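Long-range contacts in PnpC (Pseudomonas putida, PDB 3N9T), which is a hydroxyquinol 1,2-dioxygenase that uses ferric iron to cleave the aromatic ring of hydroxyquinol between its two adjacent hydroxyl-bearing carbons: residues Y194-D199 against A213-H218; A209-W214 against A247-K252. All blocks are in the same frame, centred on the assembly; numbering follows the deposited sequence.

Interaction 1 and interaction 2 have centres about 8 Å apart, lie on the same side of the chain's centre and share Ala213 and Trp214. Along the chain come strand 194-195, helix 201-209, the connection 210-213, strand 214-224, strand 231-237 and then the loop that holds 247-252. Interaction 1 pairs the short strand 194-195 with the start of strand 214-224 and carries two iron ligands; interaction 2 fastens the approach to that same strand onto the later loop. Between them, Pro216 CG packs 3.6 Å from Val251 CG2. The strand that brings His218 to the metal is thus contacted at its beginning by two separate parts of the dioxygenase domain.

Interaction 1: residues Y194-D199 against A213-H218. With FE (Fe (III) ion), chain D.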
ATOM      1  N   TYR A 194       2.493 -27.076  -2.765  1.00 23.25           N
ATOM      2  CA  TYR A 194       3.550 -26.570  -1.899  1.00 22.87           C
ATOM      3  C   TYR A 194       3.043 -25.232  -1.319  1.00 21.85           C
ATOM      4  O   TYR A 194       2.164 -24.632  -1.951  1.00 20.48           O
ATOM      5  CB  TYR A 194       4.856 -26.389  -2.691  1.00 23.37           C
ATOM      6  CG  TYR A 194       4.754 -25.402  -3.860  1.00 26.03           C
ATOM      7  CD1 TYR A 194       4.499 -25.851  -5.149  1.00 26.82           C
ATOM      8  CD2 TYR A 194       4.977 -24.037  -3.684  1.00 27.02           C
ATOM      9  CE1 TYR A 194       4.453 -24.982  -6.233  1.00 29.73           C
ATOM     10  CE2 TYR A 194       4.911 -23.143  -4.767  1.00 30.99           C
ATOM     11  CZ  TYR A 194       4.640 -23.610  -6.054  1.00 28.46           C
ATOM     12  OH  TYR A 194       4.581 -22.771  -7.195  1.00 31.88           O
ATOM     13  N   PRO A 195       3.523 -24.810  -0.102  1.00 21.28           N
ATOM     14  CA  PRO A 195       3.001 -23.576   0.488  1.00 21.27           C
ATOM     15  C   PRO A 195       3.856 -22.385   0.073  1.00 20.61           C
ATOM     16  O   PRO A 195       5.045 -22.534  -0.230  1.00 20.68           O
ATOM     17  CB  PRO A 195       3.163 -23.819   2.015  1.00 21.63           C
ATOM     18  CG  PRO A 195       4.540 -24.564   2.076  1.00 22.08           C
ATOM     19  CD  PRO A 195       4.491 -25.479   0.833  1.00 22.25           C
ATOM     20  N   ILE A 196       3.248 -21.211   0.051  1.00 18.88           N
ATOM     21  CA  ILE A 196       4.009 -19.996  -0.188  1.00 19.06           C
ATOM     22  C   ILE A 196       4.690 -19.552   1.123  1.00 18.98           C
ATOM     23  O   ILE A 196       4.264 -19.974   2.204  1.00 18.82           O
ATOM     24  CB  ILE A 196       3.107 -18.888  -0.719  1.00 18.66           C
ATOM     25  CG1 ILE A 196       2.100 -18.499   0.376  1.00 20.34           C
ATOM     26  CG2 ILE A 196       2.356 -19.308  -2.030  1.00 17.73           C
ATOM     27  CD1 ILE A 196       1.625 -17.012   0.162  1.00 23.72           C
ATOM     28  N   PRO A 197       5.669 -18.632   1.050  1.00 19.44           N
ATOM     29  CA  PRO A 197       6.350 -18.236   2.321  1.00 20.27           C
ATOM     30  C   PRO A 197       5.402 -17.581   3.332  1.00 20.22           C
ATOM     31  O   PRO A 197       4.604 -16.685   2.999  1.00 18.48           O
ATOM     32  CB  PRO A 197       7.425 -17.240   1.853  1.00 20.32           C
ATOM     33  CG  PRO A 197       7.537 -17.420   0.329  1.00 18.63           C
ATOM     34  CD  PRO A 197       6.254 -17.985  -0.144  1.00 19.71           C
ATOM     35  N   THR A 198       5.454 -18.020   4.576  1.00 20.73           N
ATOM     36  CA  THR A 198       4.548 -17.442   5.547  1.00 21.09           C
ATOM     37  C   THR A 198       5.309 -16.839   6.723  1.00 21.77           C
ATOM     38  O   THR A 198       4.737 -16.567   7.740  1.00 22.73           O
ATOM     39  CB  THR A 198       3.611 -18.524   6.072  1.00 22.55           C
ATOM     40  OG1 THR A 198       4.422 -19.617   6.509  1.00 22.33           O
ATOM     41  CG2 THR A 198       2.743 -19.054   4.969  1.00 20.11           C
ATOM     42  N   ASP A 199       6.607 -16.657   6.596  1.00 23.03           N
ATOM     43  CA  ASP A 199       7.405 -16.173   7.726  1.00 22.57           C
ATOM     44  C   ASP A 199       7.517 -14.656   7.731  1.00 22.86           C
ATOM     45  O   ASP A 199       8.351 -14.082   8.463  1.00 22.50           O
ATOM     46  CB  ASP A 199       8.802 -16.784   7.668  1.00 23.57           C
ATOM     47  CG  ASP A 199       9.514 -16.475   6.404  1.00 27.12           C
ATOM     48  OD1 ASP A 199       8.885 -16.232   5.329  1.00 31.14           O
ATOM     49  OD2 ASP A 199      10.757 -16.500   6.469  1.00 30.35           O
ATOM     50  N   ALA A 213      -1.801 -21.351   3.235  1.00 17.33           N
ATOM     51  CA  ALA A 213      -0.776 -20.824   2.353  1.00 17.99           C
ATOM     52  C   ALA A 213      -0.458 -21.744   1.165  1.00 18.02           C
ATOM     53  O   ALA A 213       0.632 -21.629   0.585  1.00 19.78           O
ATOM     54  CB  ALA A 213       0.514 -20.495   3.184  1.00 16.59           C
ATOM     55  N   TRP A 214      -1.366 -22.659   0.789  1.00 18.12           N
ATOM     56  CA  TRP A 214      -1.015 -23.656  -0.246  1.00 18.84           C
ATOM     57  C   TRP A 214      -1.344 -23.221  -1.655  1.00 18.67           C
ATOM     58  O   TRP A 214      -2.427 -22.671  -1.934  1.00 18.36           O
ATOM     59  CB  TRP A 214      -1.648 -25.035  -0.016  1.00 19.05           C
ATOM     60  CG  TRP A 214      -1.150 -25.731   1.198  1.00 20.18           C
ATOM     61  CD1 TRP A 214      -1.619 -25.579   2.463  1.00 24.59           C
ATOM     62  CD2 TRP A 214      -0.073 -26.662   1.281  1.00 23.12           C
ATOM     63  NE1 TRP A 214      -0.902 -26.362   3.334  1.00 26.27           N
ATOM     64  CE2 TRP A 214       0.046 -27.049   2.636  1.00 25.40           C
ATOM     65  CE3 TRP A 214       0.773 -27.262   0.336  1.00 25.05           C
ATOM     66  CZ2 TRP A 214       0.965 -27.993   3.067  1.00 26.19           C
ATOM     67  CZ3 TRP A 214       1.695 -28.185   0.773  1.00 23.89           C
ATOM     68  CH2 TRP A 214       1.824 -28.507   2.131  1.00 25.55           C
ATOM     69  N   ARG A 215      -0.443 -23.574  -2.558  1.00 17.68           N
ATOM     70  CA  ARG A 215      -0.814 -23.698  -3.962  1.00 17.26           C
ATOM     71  C   ARG A 215      -1.153 -25.124  -4.395  1.00 16.08           C
ATOM     72  O   ARG A 215      -0.439 -26.056  -4.025  1.00 15.79           O
ATOM     73  CB  ARG A 215       0.288 -23.185  -4.814  1.00 17.34           C
ATOM     74  CG  ARG A 215       0.659 -21.761  -4.353  1.00 20.79           C
ATOM     75  CD  ARG A 215       0.867 -20.854  -5.515  1.00 21.58           C
ATOM     76  NE  ARG A 215      -0.253 -20.860  -6.440  1.00 18.55           N
ATOM     77  CZ  ARG A 215      -0.103 -20.643  -7.730  1.00 21.00           C
ATOM     78  NH1 ARG A 215       1.099 -20.383  -8.205  1.00 21.48           N
ATOM     79  NH2 ARG A 215      -1.137 -20.655  -8.547  1.00 17.00           N
ATOM     80  N   PRO A 216      -2.223 -25.289  -5.184  1.00 15.09           N
ATOM     81  CA  PRO A 216      -2.401 -26.603  -5.825  1.00 15.39           C
ATOM     82  C   PRO A 216      -1.239 -26.961  -6.744  1.00 15.77           C
ATOM     83  O   PRO A 216      -0.614 -26.078  -7.330  1.00 14.58           O
ATOM     84  CB  PRO A 216      -3.661 -26.439  -6.678  1.00 14.63           C
ATOM     85  CG  PRO A 216      -3.833 -24.953  -6.843  1.00 13.34           C
ATOM     86  CD  PRO A 216      -3.143 -24.256  -5.722  1.00 14.36           C
ATOM     87  N   ALA A 217      -0.997 -28.268  -6.893  1.00 14.89           N
ATOM     88  CA  ALA A 217       0.052 -28.790  -7.782  1.00 15.02           C
ATOM     89  C   ALA A 217      -0.085 -28.277  -9.215  1.00 14.13           C
ATOM     90  O   ALA A 217      -1.185 -28.185  -9.748  1.00 13.59           O
ATOM     91  CB  ALA A 217       0.055 -30.348  -7.729  1.00 13.69           C
ATOM     92  N   HIS A 218       1.029 -27.850  -9.807  1.00 14.97           N
ATOM     93  CA  HIS A 218       0.982 -27.332 -11.173  1.00 16.37           C
ATOM     94  C   HIS A 218       2.263 -27.481 -11.919  1.00 16.30           C
ATOM     95  O   HIS A 218       3.330 -27.563 -11.307  1.00 14.56           O
ATOM     96  CB  HIS A 218       0.613 -25.848 -11.204  1.00 16.37           C
ATOM     97  CG  HIS A 218       1.497 -24.975 -10.347  1.00 19.93           C
ATOM     98  ND1 HIS A 218       1.291 -24.813  -8.998  1.00 16.10           N
ATOM     99  CD2 HIS A 218       2.568 -24.198 -10.659  1.00 20.24           C
ATOM    100  CE1 HIS A 218       2.218 -23.988  -8.512  1.00 22.76           C
ATOM    101  NE2 HIS A 218       3.011 -23.607  -9.497  1.00 26.90           N
TER
HETATM  102 FE    FE D 292       4.708 -22.614  -9.345  1.00 40.62          FE
HETATM  103  O   HOH W   1       5.105 -20.532  -9.200  1.00 41.05           O
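Tyr194 and Arg215 form a hydrogen-bonded antiparallel pair, and the two segments run nearly antiparallel, at 152°. Arg215 N gives a bond of 2.9 Å to Tyr194 O, while the return bond from Tyr194 N to Arg215 O is weak. Pro195 faces Trp214 as a non-hydrogen-bonded pair, a position that asks for no N-H across the strands, so that proline's lack of one costs nothing. Beyond it Ile196 N donates to Ala213 O over 2.7 Å. Pro195 CD lies over one face of the indole six-membered ring, 4.3 Å from its centroid, a CH-pi contact.

On the face shared by Tyr194 and Arg215 the chemistry turns to metal. This is the ferric centre of the intradiol ring-cleavage dioxygenases, with Tyr160 and His220 as the other protein ligands and a water also on the iron. Tyr194 CG sits between its backbone N and carbonyl carbon (chi1 60°), which puts the ring on the side of His218 and the iron; OH binds the metal at 2.2 Å, in the ring plane. His218 NE2 binds at 2.0 Å, and ND1 gives a straight bond of 2.8 Å to Pro216 O, which fixes the imidazole's rotation. The two rings meet rim to rim, their planes at 49°.

Ile196 spreads its branches, CG1 against Ala213 CB and CG2 against Arg215 CG, each at 3.8 Å; it also touches Leu77 and Thr81 of helix 74-81. An alanine here would probably leave a gap between that helix, Ala213 and Arg215, whose aliphatic part would be freer to shift. The guanidinium of Arg215 forms a salt bridge with Asp246.

Interaction 2: residues A209-W214 against A247-K252; sequences ANRHAW and AVFGVK
Arg211 reaches across to Phe249 and Ala247 just after helix 201-209 has ended in a Schellman motif, where Asn210 takes a positive phi. Arg211 CG lies anti to the carbonyl carbon, and a bend at chi3 (58°) swings the guanidinium to the loop 247-252. NH2 comes 3.6 Å from Phe249 CZ, which lies over one face of the guanidinium, the two planes 53° apart. Ala247 O sits at the edge of the group, but the angle is poor and no hydrogen bond results. The stronger polar partner is Thr81 O of helix 74-81, which takes a bond from NH1, while Phe20 of the second subunit makes a cation-pi contact with the same arginine.

His212 folds its ring forward over the following residues, and ND1 accepts a bond of 2.8 Å from Trp214 N, holding the turn at Ala213 in shape. NE2 is bonded to Ser245, so both imidazole nitrogens are engaged. The methyl of Ala247 is small enough to lie close to this backbone, its CB 4.0 Å from Ala213 C and 3.9 Å from His212 O. Trp214 O then accepts from Ala247 N at 3.1 Å, with an N-H...O angle of 160°; the Trp214 side chain leaves the backbone away from the loop, and its indole stacks on Tyr242.

The one hydrogen bond between the two segments is therefore between backbones, at the start of strand 214-224, whereas the arginine adds a contact of its guanidinium face with CZ of Phe249. Because that arginine also meets the second subunit, the contact links the dioxygenase domain's loops to the dimer interface, and the charge of Arg211 is probably eased by Thr81 O and by the ring of Phe20 of the second subunit.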
ATOM      1  N   ALA A 209      -6.634 -14.191   8.633  1.00 16.37           N
ATOM      2  CA  ALA A 209      -7.777 -14.471   7.759  1.00 16.55           C
ATOM      3  C   ALA A 209      -8.332 -15.893   7.868  1.00 16.14           C
ATOM      4  O   ALA A 209      -9.341 -16.227   7.251  1.00 15.57           O
ATOM      5  CB  ALA A 209      -7.346 -14.214   6.259  1.00 12.91           C
ATOM      6  N   ASN A 210      -7.595 -16.716   8.578  1.00 19.41           N
ATOM      7  CA  ASN A 210      -7.778 -18.203   8.647  1.00 20.35           C
ATOM      8  C   ASN A 210      -7.630 -18.762   7.215  1.00 19.70           C
ATOM      9  O   ASN A 210      -8.384 -19.663   6.785  1.00 18.86           O
ATOM     10  CB  ASN A 210      -9.163 -18.508   9.250  1.00 22.45           C
ATOM     11  CG  ASN A 210      -9.427 -19.995   9.452  1.00 29.75           C
ATOM     12  OD1 ASN A 210      -8.552 -20.749   9.943  1.00 30.80           O
ATOM     13  ND2 ASN A 210     -10.638 -20.445   9.029  1.00 33.87           N
ATOM     14  N   ARG A 211      -6.648 -18.230   6.459  1.00 18.43           N
ATOM     15  CA  ARG A 211      -6.410 -18.712   5.087  1.00 17.40           C
ATOM     16  C   ARG A 211      -5.226 -19.610   5.158  1.00 18.15           C
ATOM     17  O   ARG A 211      -4.280 -19.310   5.860  1.00 17.63           O
ATOM     18  CB  ARG A 211      -6.074 -17.535   4.145  1.00 15.75           C
ATOM     19  CG  ARG A 211      -7.353 -16.845   3.668  1.00 18.91           C
ATOM     20  CD  ARG A 211      -7.071 -15.575   2.844  1.00 12.95           C
ATOM     21  NE  ARG A 211      -6.255 -15.959   1.699  1.00 12.58           N
ATOM     22  CZ  ARG A 211      -5.804 -15.125   0.802  1.00 13.37           C
ATOM     23  NH1 ARG A 211      -6.107 -13.832   0.921  1.00 12.71           N
ATOM     24  NH2 ARG A 211      -5.012 -15.580  -0.180  1.00 17.27           N
ATOM     25  N   HIS A 212      -5.238 -20.663   4.382  1.00 16.95           N
ATOM     26  CA  HIS A 212      -4.053 -21.493   4.274  1.00 18.45           C
ATOM     27  C   HIS A 212      -3.032 -20.861   3.254  1.00 18.49           C
ATOM     28  O   HIS A 212      -3.389 -19.936   2.519  1.00 18.07           O
ATOM     29  CB  HIS A 212      -4.482 -22.926   3.887  1.00 17.04           C
ATOM     30  CG  HIS A 212      -4.947 -23.066   2.467  1.00 17.89           C
ATOM     31  ND1 HIS A 212      -4.139 -22.776   1.393  1.00 17.40           N
ATOM     32  CD2 HIS A 212      -6.130 -23.483   1.948  1.00 16.81           C
ATOM     33  CE1 HIS A 212      -4.812 -22.976   0.272  1.00 19.35           C
ATOM     34  NE2 HIS A 212      -6.014 -23.427   0.581  1.00 20.10           N
ATOM     35  N   ALA A 213      -1.801 -21.351   3.235  1.00 17.33           N
ATOM     36  CA  ALA A 213      -0.776 -20.824   2.353  1.00 17.99           C
ATOM     37  C   ALA A 213      -0.458 -21.744   1.165  1.00 18.02           C
ATOM     38  O   ALA A 213       0.632 -21.629   0.585  1.00 19.78           O
ATOM     39  CB  ALA A 213       0.514 -20.495   3.184  1.00 16.59           C
ATOM     40  N   TRP A 214      -1.366 -22.659   0.789  1.00 18.12           N
ATOM     41  CA  TRP A 214      -1.015 -23.656  -0.246  1.00 18.84           C
ATOM     42  C   TRP A 214      -1.344 -23.221  -1.655  1.00 18.67           C
ATOM     43  O   TRP A 214      -2.427 -22.671  -1.934  1.00 18.36           O
ATOM     44  CB  TRP A 214      -1.648 -25.035  -0.016  1.00 19.05           C
ATOM     45  CG  TRP A 214      -1.150 -25.731   1.198  1.00 20.18           C
ATOM     46  CD1 TRP A 214      -1.619 -25.579   2.463  1.00 24.59           C
ATOM     47  CD2 TRP A 214      -0.073 -26.662   1.281  1.00 23.12           C
ATOM     48  NE1 TRP A 214      -0.902 -26.362   3.334  1.00 26.27           N
ATOM     49  CE2 TRP A 214       0.046 -27.049   2.636  1.00 25.40           C
ATOM     50  CE3 TRP A 214       0.773 -27.262   0.336  1.00 25.05           C
ATOM     51  CZ2 TRP A 214       0.965 -27.993   3.067  1.00 26.19           C
ATOM     52  CZ3 TRP A 214       1.695 -28.185   0.773  1.00 23.89           C
ATOM     53  CH2 TRP A 214       1.824 -28.507   2.131  1.00 25.55           C
ATOM     54  N   ALA A 247      -4.019 -20.140  -2.874  1.00 15.98           N
ATOM     55  CA  ALA A 247      -3.658 -18.960  -2.085  1.00 16.42           C
ATOM     56  C   ALA A 247      -3.417 -17.686  -2.929  1.00 17.04           C
ATOM     57  O   ALA A 247      -3.474 -16.556  -2.398  1.00 13.19           O
ATOM     58  CB  ALA A 247      -2.450 -19.221  -1.190  1.00 15.77           C
ATOM     59  N   VAL A 248      -3.116 -17.871  -4.219  1.00 17.91           N
ATOM     60  CA  VAL A 248      -2.834 -16.688  -5.042  1.00 18.50           C
ATOM     61  C   VAL A 248      -3.777 -16.656  -6.231  1.00 18.82           C
ATOM     62  O   VAL A 248      -3.543 -15.958  -7.187  1.00 18.83           O
ATOM     63  CB  VAL A 248      -1.350 -16.616  -5.470  1.00 20.06           C
ATOM     64  CG1 VAL A 248      -0.381 -16.690  -4.257  1.00 16.40           C
ATOM     65  CG2 VAL A 248      -0.991 -17.782  -6.435  1.00 18.84           C
ATOM     66  N   PHE A 249      -4.851 -17.435  -6.134  1.00 19.10           N
ATOM     67  CA  PHE A 249      -5.956 -17.413  -7.059  1.00 18.56           C
ATOM     68  C   PHE A 249      -5.526 -17.623  -8.541  1.00 19.28           C
ATOM     69  O   PHE A 249      -6.110 -16.999  -9.429  1.00 17.50           O
ATOM     70  CB  PHE A 249      -6.722 -16.084  -6.906  1.00 20.48           C
ATOM     71  CG  PHE A 249      -6.918 -15.649  -5.482  1.00 17.49           C
ATOM     72  CD1 PHE A 249      -7.874 -16.276  -4.693  1.00 18.78           C
ATOM     73  CD2 PHE A 249      -6.136 -14.641  -4.927  1.00 14.77           C
ATOM     74  CE1 PHE A 249      -8.078 -15.933  -3.394  1.00 16.10           C
ATOM     75  CE2 PHE A 249      -6.309 -14.279  -3.583  1.00 16.12           C
ATOM     76  CZ  PHE A 249      -7.326 -14.893  -2.831  1.00 17.53           C
ATOM     77  N   GLY A 250      -4.537 -18.495  -8.767  1.00 18.33           N
ATOM     78  CA  GLY A 250      -4.033 -18.817 -10.112  1.00 17.77           C
ATOM     79  C   GLY A 250      -4.940 -19.725 -10.975  1.00 17.61           C
ATOM     80  O   GLY A 250      -4.824 -19.751 -12.205  1.00 16.66           O
ATOM     81  N   VAL A 251      -5.794 -20.510 -10.328  1.00 16.89           N
ATOM     82  CA  VAL A 251      -6.465 -21.621 -10.984  1.00 16.24           C
ATOM     83  C   VAL A 251      -7.591 -21.032 -11.793  1.00 16.74           C
ATOM     84  O   VAL A 251      -8.332 -20.175 -11.283  1.00 16.68           O
ATOM     85  CB  VAL A 251      -7.097 -22.640  -9.937  1.00 16.23           C
ATOM     86  CG1 VAL A 251      -7.878 -23.820 -10.649  1.00 14.43           C
ATOM     87  CG2 VAL A 251      -6.029 -23.217  -9.029  1.00 16.93           C
ATOM     88  N   LYS A 252      -7.708 -21.499 -13.035  1.00 15.55           N
ATOM     89  CA  LYS A 252      -8.897 -21.318 -13.858  1.00 17.13           C
ATOM     90  C   LYS A 252      -9.409 -22.696 -14.330  1.00 18.20           C
ATOM     91  O   LYS A 252      -8.621 -23.602 -14.515  1.00 19.01           O
ATOM     92  CB  LYS A 252      -8.561 -20.438 -15.054  1.00 17.27           C
ATOM     93  CG  LYS A 252      -8.056 -19.032 -14.635  1.00 16.77           C
ATOM     94  CD  LYS A 252      -7.564 -18.201 -15.863  1.00 15.96           C
ATOM     95  CE  LYS A 252      -7.085 -16.818 -15.377  1.00 17.04           C
ATOM     96  NZ  LYS A 252      -6.623 -15.971 -16.521  1.00 15.28           N
TER